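Local structure of DegV family protein (Corynebacterium glutamicum, 3EGL) at the palmitic acid site. The protein binds long-chain fatty acids such as palmitate and may serve in moving lipids or in the metabolism of fatty acids. Residues are numbered along the deposited sequence; one frame, centred on the assembly and turned at random.

The palmitic acid site. Residues 31, 42-44, 71, 75-76, 102-103, 139, 141, 149, 154, 179, 246-247, 250-251, 257. With PLM (palmitic acid), chain B.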
# COMPACT_ATOMS: atom_id res chain seq x y z
N LEU A 31 -3.45 -8.21 8.50
CA LEU A 31 -3.81 -9.36 7.63
C LEU A 31 -3.22 -10.66 8.22
O LEU A 31 -2.40 -10.60 9.13
CB LEU A 31 -3.28 -9.14 6.22
CG LEU A 31 -3.73 -7.84 5.56
CD1 LEU A 31 -3.02 -7.54 4.19
CD2 LEU A 31 -5.25 -7.88 5.45
N THR A 42 -1.51 -16.77 3.25
CA THR A 42 -2.09 -15.54 3.73
C THR A 42 -3.58 -15.50 3.52
O THR A 42 -4.13 -16.23 2.73
CB THR A 42 -1.42 -14.29 3.11
OG1 THR A 42 -1.88 -14.09 1.76
CG2 THR A 42 0.10 -14.39 3.15
N SER A 43 -4.22 -14.57 4.20
CA SER A 43 -5.64 -14.49 4.22
C SER A 43 -6.06 -13.03 4.42
O SER A 43 -5.45 -12.28 5.21
CB SER A 43 -6.06 -15.34 5.40
OG SER A 43 -7.43 -15.36 5.50
N GLY A 44 -7.07 -12.59 3.69
CA GLY A 44 -7.63 -11.26 3.92
C GLY A 44 -8.40 -11.18 5.23
O GLY A 44 -8.52 -12.16 5.96
N ILE A 71 -6.02 -2.68 1.33
CA ILE A 71 -5.53 -3.34 0.14
C ILE A 71 -6.60 -3.50 -0.99
O ILE A 71 -7.80 -3.81 -0.75
CB ILE A 71 -4.88 -4.71 0.52
CG1 ILE A 71 -4.27 -5.42 -0.71
CG2 ILE A 71 -5.86 -5.58 1.26
CD1 ILE A 71 -3.19 -6.39 -0.34
N LEU A 75 -6.45 -7.80 -5.23
CA LEU A 75 -5.33 -8.53 -4.69
C LEU A 75 -5.80 -9.32 -3.49
O LEU A 75 -5.14 -10.26 -3.06
CB LEU A 75 -4.23 -7.57 -4.29
CG LEU A 75 -3.67 -6.77 -5.47
CD1 LEU A 75 -2.58 -5.82 -5.02
CD2 LEU A 75 -3.12 -7.65 -6.67
N SER A 76 -6.96 -8.94 -2.96
CA SER A 76 -7.42 -9.48 -1.68
C SER A 76 -8.94 -9.44 -1.54
O SER A 76 -9.61 -8.56 -2.12
CB SER A 76 -6.79 -8.68 -0.54
OG SER A 76 -7.18 -9.23 0.72
N LEU A 102 -1.89 -0.78 -2.76
CA LEU A 102 -1.42 -1.41 -1.54
C LEU A 102 -0.14 -0.70 -1.13
O LEU A 102 0.46 0.06 -1.93
CB LEU A 102 -1.15 -2.90 -1.80
CG LEU A 102 0.10 -3.27 -2.61
CD1 LEU A 102 0.23 -4.78 -2.68
CD2 LEU A 102 0.10 -2.65 -4.01
N GLY A 103 0.30 -0.94 0.10
CA GLY A 103 1.56 -0.40 0.55
C GLY A 103 1.46 1.07 0.86
O GLY A 103 0.36 1.59 1.10
N THR A 139 2.98 2.75 -7.66
CA THR A 139 3.62 1.71 -6.85
C THR A 139 4.37 0.78 -7.80
O THR A 139 3.76 0.14 -8.68
CB THR A 139 2.56 0.92 -5.99
OG1 THR A 139 1.94 1.83 -5.06
CG2 THR A 139 3.18 -0.24 -5.20
N ILE A 141 7.46 -2.42 -7.79
CA ILE A 141 8.13 -3.43 -6.95
C ILE A 141 9.21 -4.12 -7.76
O ILE A 141 8.99 -4.55 -8.90
CB ILE A 141 7.17 -4.55 -6.44
CG1 ILE A 141 5.84 -3.96 -6.00
CG2 ILE A 141 7.78 -5.36 -5.23
CD1 ILE A 141 4.76 -5.04 -5.92
N ILE A 149 6.08 -14.39 -6.00
CA ILE A 149 5.05 -13.71 -6.80
C ILE A 149 4.26 -14.65 -7.72
O ILE A 149 3.01 -14.53 -7.85
CB ILE A 149 5.57 -12.53 -7.65
CG1 ILE A 149 4.41 -11.58 -7.95
CG2 ILE A 149 6.19 -12.98 -8.97
CD1 ILE A 149 4.14 -10.67 -6.83
N ARG A 154 -1.55 -13.74 -8.08
CA ARG A 154 -1.88 -12.36 -8.40
C ARG A 154 -1.29 -11.90 -9.74
O ARG A 154 -1.40 -10.72 -10.09
CB ARG A 154 -1.42 -11.43 -7.28
CG ARG A 154 -2.43 -11.28 -6.14
CD ARG A 154 -2.41 -12.48 -5.22
NE ARG A 154 -3.27 -12.24 -4.08
CZ ARG A 154 -3.41 -13.08 -3.05
NH1 ARG A 154 -2.73 -14.23 -3.00
NH2 ARG A 154 -4.21 -12.74 -2.07
N MSE A 179 -1.82 -6.30 -11.38
CA MSE A 179 -0.37 -6.32 -11.29
C MSE A 179 0.31 -6.53 -12.65
O MSE A 179 0.05 -7.50 -13.32
CB MSE A 179 0.02 -7.45 -10.36
CG MSE A 179 1.48 -7.55 -10.24
SE MSE A 179 2.04 -6.63 -8.67
CE MSE A 179 2.00 -8.34 -7.75
N THR A 246 2.93 -10.03 5.62
CA THR A 246 1.91 -10.68 4.83
C THR A 246 2.22 -10.55 3.35
O THR A 246 2.02 -11.50 2.59
CB THR A 246 0.51 -10.10 5.10
OG1 THR A 246 0.24 -10.19 6.50
CG2 THR A 246 -0.56 -10.92 4.38
N LEU A 247 2.70 -9.37 2.95
CA LEU A 247 3.11 -9.18 1.59
C LEU A 247 4.43 -9.88 1.30
O LEU A 247 4.64 -10.32 0.18
CB LEU A 247 3.16 -7.69 1.23
CG LEU A 247 1.93 -6.85 1.61
CD1 LEU A 247 2.17 -5.37 1.29
CD2 LEU A 247 0.64 -7.38 0.92
N HIS A 250 4.44 -13.07 -0.40
CA HIS A 250 4.22 -13.13 -1.83
C HIS A 250 5.26 -12.40 -2.66
O HIS A 250 5.34 -12.63 -3.87
CB HIS A 250 2.82 -12.63 -2.16
CG HIS A 250 1.73 -13.42 -1.49
ND1 HIS A 250 1.50 -14.76 -1.74
CD2 HIS A 250 0.78 -13.04 -0.59
CE1 HIS A 250 0.47 -15.17 -1.02
NE2 HIS A 250 0.03 -14.15 -0.30
N SER A 251 6.02 -11.50 -2.05
CA SER A 251 7.11 -10.84 -2.76
C SER A 251 8.40 -11.66 -2.71
O SER A 251 9.20 -11.57 -3.61
CB SER A 251 7.41 -9.46 -2.18
OG SER A 251 7.90 -9.55 -0.83
N SER A 257 10.22 -2.16 -2.76
CA SER A 257 9.10 -1.43 -3.33
C SER A 257 9.36 0.10 -3.30
O SER A 257 10.04 0.62 -2.39
CB SER A 257 7.79 -1.76 -2.57
OG SER A 257 7.84 -1.34 -1.19
C1 PLM B . -4.60 -11.82 1.34
O1 PLM B . -5.60 -11.38 0.74
O2 PLM B . -4.41 -13.05 1.34
C2 PLM B . -3.62 -10.93 2.04
C3 PLM B . -2.93 -10.06 1.00
C4 PLM B . -1.86 -10.72 0.17
C5 PLM B . -1.68 -9.83 -1.06
C6 PLM B . -0.51 -10.25 -1.91
C7 PLM B . -0.46 -9.34 -3.12
C8 PLM B . 0.89 -9.36 -3.86
C9 PLM B . 1.95 -8.58 -3.07
CA PLM B . 3.09 -8.07 -3.96
CB PLM B . 4.34 -7.73 -3.16
CC PLM B . 4.20 -6.61 -2.11
CD PLM B . 4.53 -5.26 -2.71
CE PLM B . 5.05 -4.26 -1.69
CF PLM B . 4.04 -3.13 -1.47
CG PLM B . 4.29 -1.89 -2.31
O HOH W 1 -4.94 -15.27 0.07
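In this DegV-family fatty-acid pocket the extended backbone of strand 40-43 and of Ser76 flanks the palmitate head, while helix 245-251 runs beside the chain and strands 137-142 and 255-261 meet its far end. The protein buries 541 of the 550 Å² of the ligand. Each carboxylate oxygen receives a hydroxyl: Ser76 OG, anti to its backbone N (chi1 -177°), donates to PLM O1 at 2.7 Å, and Thr42 OG1 donates to PLM O2 at 2.8 Å. Thr42 OG1 takes the crowded position between its backbone N and carbonyl carbon, where it also hydrogen-bonds His250 NE2 (2.8 Å), lying in plane at the edge of the imidazole; the histidine probably helps to orient the hydroxyl. A water links PLM O2 to the carbonyl O of Thr42. Arg154 bends at chi2 (77°) and grips the carbonyl O of Leu75 side-on through NE and NH2, both bonds in the guanidinium plane, which fixes the group's orientation. One face then lies over PLM C6, and NH2 forms a long salt bridge to PLM O1 (3.4 Å), a charge that would favour an ionised head. The His250 ring approaches by its CD2, 3.3 Å from PLM C6. Leu247 spans a stretch of chain, CD2 near PLM C5, CB 3.7 Å from PLM CC and CD1 near PLM CF. Beyond PLM C6, selenomethionine Met179 turns its CE toward PLM CA. Ile141 points CD1 at PLM CD, just past the turn at CB-CC, and the terminal methyl PLM CG meets Thr139 CG2 and Ser257 CB, the latter at 3.5 Å.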